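Local coordinates for Asl2047 protein (Nostoc sp., PDB 3HFN) that is a cyanobacterial structural homologue of the Sm-like protein Hfq and probably binds RNA, with altered binding properties, at residues A24-K29 against A66-K71. Numbering follows the deposited sequence.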
ATOM      1  N   ALA A  24     -21.654  19.652   1.039  1.00 15.32           N
ATOM      2  CA  ALA A  24     -20.980  19.900  -0.224  1.00 11.63           C
ATOM      3  C   ALA A  24     -20.397  18.783  -0.995  1.00 10.34           C
ATOM      4  O   ALA A  24     -19.648  17.929  -0.421  1.00 10.57           O
ATOM      5  CB  ALA A  24     -19.655  20.622   0.047  1.00 12.58           C
ATOM      6  N   PRO A  25     -20.702  18.778  -2.302  1.00  9.71           N
ATOM      7  CA  PRO A  25     -20.528  17.659  -3.198  1.00  9.65           C
ATOM      8  C   PRO A  25     -19.035  17.499  -3.460  1.00  9.50           C
ATOM      9  O   PRO A  25     -18.305  18.453  -3.269  1.00  8.61           O
ATOM     10  CB  PRO A  25     -21.237  18.099  -4.462  1.00  8.36           C
ATOM     11  CG  PRO A  25     -21.633  19.475  -4.280  1.00  9.60           C
ATOM     12  CD  PRO A  25     -20.958  20.006  -3.054  1.00  9.78           C
ATOM     13  N   VAL A  26     -18.625  16.292  -3.861  1.00 10.13           N
ATOM     14  CA  VAL A  26     -17.228  15.920  -3.878  1.00 12.28           C
ATOM     15  C   VAL A  26     -17.028  14.733  -4.762  1.00 12.91           C
ATOM     16  O   VAL A  26     -17.835  13.841  -4.777  1.00 13.26           O
ATOM     17  CB  VAL A  26     -16.703  15.652  -2.414  1.00 12.79           C
ATOM     18  CG1 VAL A  26     -17.058  14.261  -1.956  1.00 13.93           C
ATOM     19  CG2 VAL A  26     -15.207  15.846  -2.292  1.00 12.52           C
ATOM     20  N   GLU A  27     -15.974  14.801  -5.558  1.00 15.16           N
ATOM     21  CA  GLU A  27     -15.349  13.672  -6.274  1.00 17.55           C
ATOM     22  C   GLU A  27     -14.091  13.174  -5.565  1.00 18.25           C
ATOM     23  O   GLU A  27     -13.106  13.898  -5.403  1.00 18.06           O
ATOM     24  CB  GLU A  27     -14.938  14.094  -7.687  1.00 18.33           C
ATOM     25  CG  GLU A  27     -14.347  12.994  -8.540  1.00 21.42           C
ATOM     26  CD  GLU A  27     -13.844  13.527  -9.858  1.00 25.55           C
ATOM     27  OE1 GLU A  27     -12.941  14.388  -9.786  1.00 26.36           O
ATOM     28  OE2 GLU A  27     -14.339  13.114 -10.962  1.00 28.12           O
ATOM     29  N   ILE A  28     -14.115  11.899  -5.186  1.00 19.58           N
ATOM     30  CA  ILE A  28     -12.996  11.214  -4.511  1.00 19.08           C
ATOM     31  C   ILE A  28     -12.386  10.200  -5.471  1.00 18.78           C
ATOM     32  O   ILE A  28     -13.030   9.204  -5.828  1.00 17.62           O
ATOM     33  CB  ILE A  28     -13.511  10.445  -3.281  1.00 19.76           C
ATOM     34  CG1 ILE A  28     -14.291  11.379  -2.322  1.00 18.97           C
ATOM     35  CG2 ILE A  28     -12.345   9.715  -2.600  1.00 20.09           C
ATOM     36  CD1 ILE A  28     -15.437  10.723  -1.664  1.00 21.00           C
ATOM     37  N   LYS A  29     -11.141  10.427  -5.877  1.00 18.68           N
ATOM     38  CA  LYS A  29     -10.546   9.533  -6.864  1.00 18.74           C
ATOM     39  C   LYS A  29      -9.775   8.479  -6.140  1.00 18.83           C
ATOM     40  O   LYS A  29      -8.737   8.739  -5.551  1.00 18.75           O
ATOM     41  CB  LYS A  29      -9.640  10.242  -7.868  1.00 18.59           C
ATOM     42  CG  LYS A  29      -9.300   9.439  -9.104  1.00 18.86           C
ATOM     43  CD  LYS A  29     -10.318   9.719 -10.209  1.00 22.90           C
ATOM     44  CE  LYS A  29     -10.134   8.851 -11.493  1.00 25.08           C
ATOM     45  NZ  LYS A  29      -8.742   8.747 -11.998  1.00 25.57           N
ATOM     46  N   ALA A  66      -6.644   8.625  -3.542  1.00  7.30           N
ATOM     47  CA  ALA A  66      -5.566   9.240  -4.265  1.00  7.57           C
ATOM     48  C   ALA A  66      -5.707  10.710  -4.024  1.00  7.89           C
ATOM     49  O   ALA A  66      -4.749  11.409  -3.682  1.00  8.01           O
ATOM     50  CB  ALA A  66      -5.735   8.938  -5.761  1.00  7.53           C
ATOM     51  N   TYR A  67      -6.912  11.202  -4.270  1.00  7.79           N
ATOM     52  CA  TYR A  67      -7.107  12.621  -4.203  1.00  7.58           C
ATOM     53  C   TYR A  67      -8.554  12.912  -4.181  1.00  7.52           C
ATOM     54  O   TYR A  67      -9.330  12.119  -4.715  1.00  8.26           O
ATOM     55  CB  TYR A  67      -6.366  13.368  -5.326  1.00  7.81           C
ATOM     56  CG  TYR A  67      -7.048  13.408  -6.654  1.00  8.32           C
ATOM     57  CD1 TYR A  67      -8.360  13.795  -6.789  1.00  9.87           C
ATOM     58  CD2 TYR A  67      -6.359  13.071  -7.813  1.00  9.86           C
ATOM     59  CE1 TYR A  67      -8.993  13.818  -8.046  1.00 10.18           C
ATOM     60  CE2 TYR A  67      -6.965  13.120  -9.054  1.00  8.74           C
ATOM     61  CZ  TYR A  67      -8.277  13.485  -9.172  1.00 10.69           C
ATOM     62  OH  TYR A  67      -8.904  13.503 -10.414  1.00 14.57           O
ATOM     63  N   LEU A  68      -8.898  14.064  -3.582  1.00  9.43           N
ATOM     64  CA  LEU A  68     -10.260  14.504  -3.427  1.00 12.13           C
ATOM     65  C   LEU A  68     -10.397  15.932  -3.891  1.00 14.01           C
ATOM     66  O   LEU A  68      -9.510  16.718  -3.682  1.00 14.70           O
ATOM     67  CB  LEU A  68     -10.631  14.410  -1.961  1.00 12.46           C
ATOM     68  CG  LEU A  68     -11.808  15.238  -1.441  1.00 13.89           C
ATOM     69  CD1 LEU A  68     -12.179  14.695  -0.100  1.00 17.43           C
ATOM     70  CD2 LEU A  68     -11.458  16.698  -1.290  1.00 14.32           C
ATOM     71  N   GLN A  69     -11.531  16.270  -4.503  1.00 17.41           N
ATOM     72  CA  GLN A  69     -11.835  17.644  -4.918  1.00 19.09           C
ATOM     73  C   GLN A  69     -13.286  18.042  -4.685  1.00 20.42           C
ATOM     74  O   GLN A  69     -14.191  17.276  -4.925  1.00 20.71           O
ATOM     75  CB  GLN A  69     -11.569  17.851  -6.397  1.00 19.32           C
ATOM     76  CG  GLN A  69     -10.881  16.745  -7.105  1.00 21.07           C
ATOM     77  CD  GLN A  69     -10.542  17.101  -8.540  1.00 23.31           C
ATOM     78  OE1 GLN A  69     -11.386  17.588  -9.302  1.00 22.69           O
ATOM     79  NE2 GLN A  69      -9.298  16.827  -8.927  1.00 26.34           N
ATOM     80  N   PRO A  70     -13.502  19.275  -4.227  1.00 21.82           N
ATOM     81  CA  PRO A  70     -14.805  19.911  -4.377  1.00 22.19           C
ATOM     82  C   PRO A  70     -15.142  20.140  -5.847  1.00 22.87           C
ATOM     83  O   PRO A  70     -14.385  20.783  -6.580  1.00 22.34           O
ATOM     84  CB  PRO A  70     -14.613  21.247  -3.687  1.00 22.00           C
ATOM     85  CG  PRO A  70     -13.583  21.001  -2.703  1.00 22.82           C
ATOM     86  CD  PRO A  70     -12.644  19.968  -3.255  1.00 21.66           C
ATOM     87  N   LYS A  71     -16.287  19.620  -6.261  1.00 24.18           N
ATOM     88  CA  LYS A  71     -16.807  19.823  -7.605  1.00 25.35           C
ATOM     89  C   LYS A  71     -17.138  21.305  -7.892  1.00 26.10           C
ATOM     90  O   LYS A  71     -16.636  21.945  -8.854  1.00 25.90           O
ATOM     91  CB  LYS A  71     -18.051  18.981  -7.739  1.00 25.46           C
ATOM     92  CG  LYS A  71     -17.778  17.525  -7.467  1.00 27.90           C
ATOM     93  CD  LYS A  71     -18.733  16.587  -8.249  1.00 31.70           C
ATOM     94  CE  LYS A  71     -18.150  15.165  -8.446  1.00 33.46           C
ATOM     95  NZ  LYS A  71     -17.775  14.860  -9.874  1.00 34.48           N
TER
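With CG of Y67 set between its backbone N and carbonyl carbon (chi1 82°) and CG of K29 anti to its N (chi1 -165°), the two side chains run side by side from facing antiparallel strands. CB of K29 lies over one face of the Y67 ring, 3.8 Å from the centroid and 16° off the normal, a CH-pi contact. In the same pair, K29 N donates to Y67 O at 2.7 Å, almost along the C=O axis. K29 O accepts from A66 N (2.9 Å) and, weakly, from Y67 N, which defines a classic beta bulge. Further along, E27 and Q69 exchange two backbone bonds, the N of Q69 reaching E27 O at 3.0 Å. On the other face of the sheet, CG2 of V26 meets CG of L68 at 3.6 Å. An alanine in place of Y67 has no ring to lie against K29 CB or I36 of a neighbouring subunit, and would probably loosen both strand pair and interface. Y67 and L68 also form an antiparallel ladder with a strand of that chain, continuing the Sm-like sheet between subunits. K71 NZ, hydrogen-bonded to T37 OG1, stays 4.0 Å from E27 OE2, so attraction between their charges probably adds only modestly to a junction held chiefly by backbone hydrogen bonds.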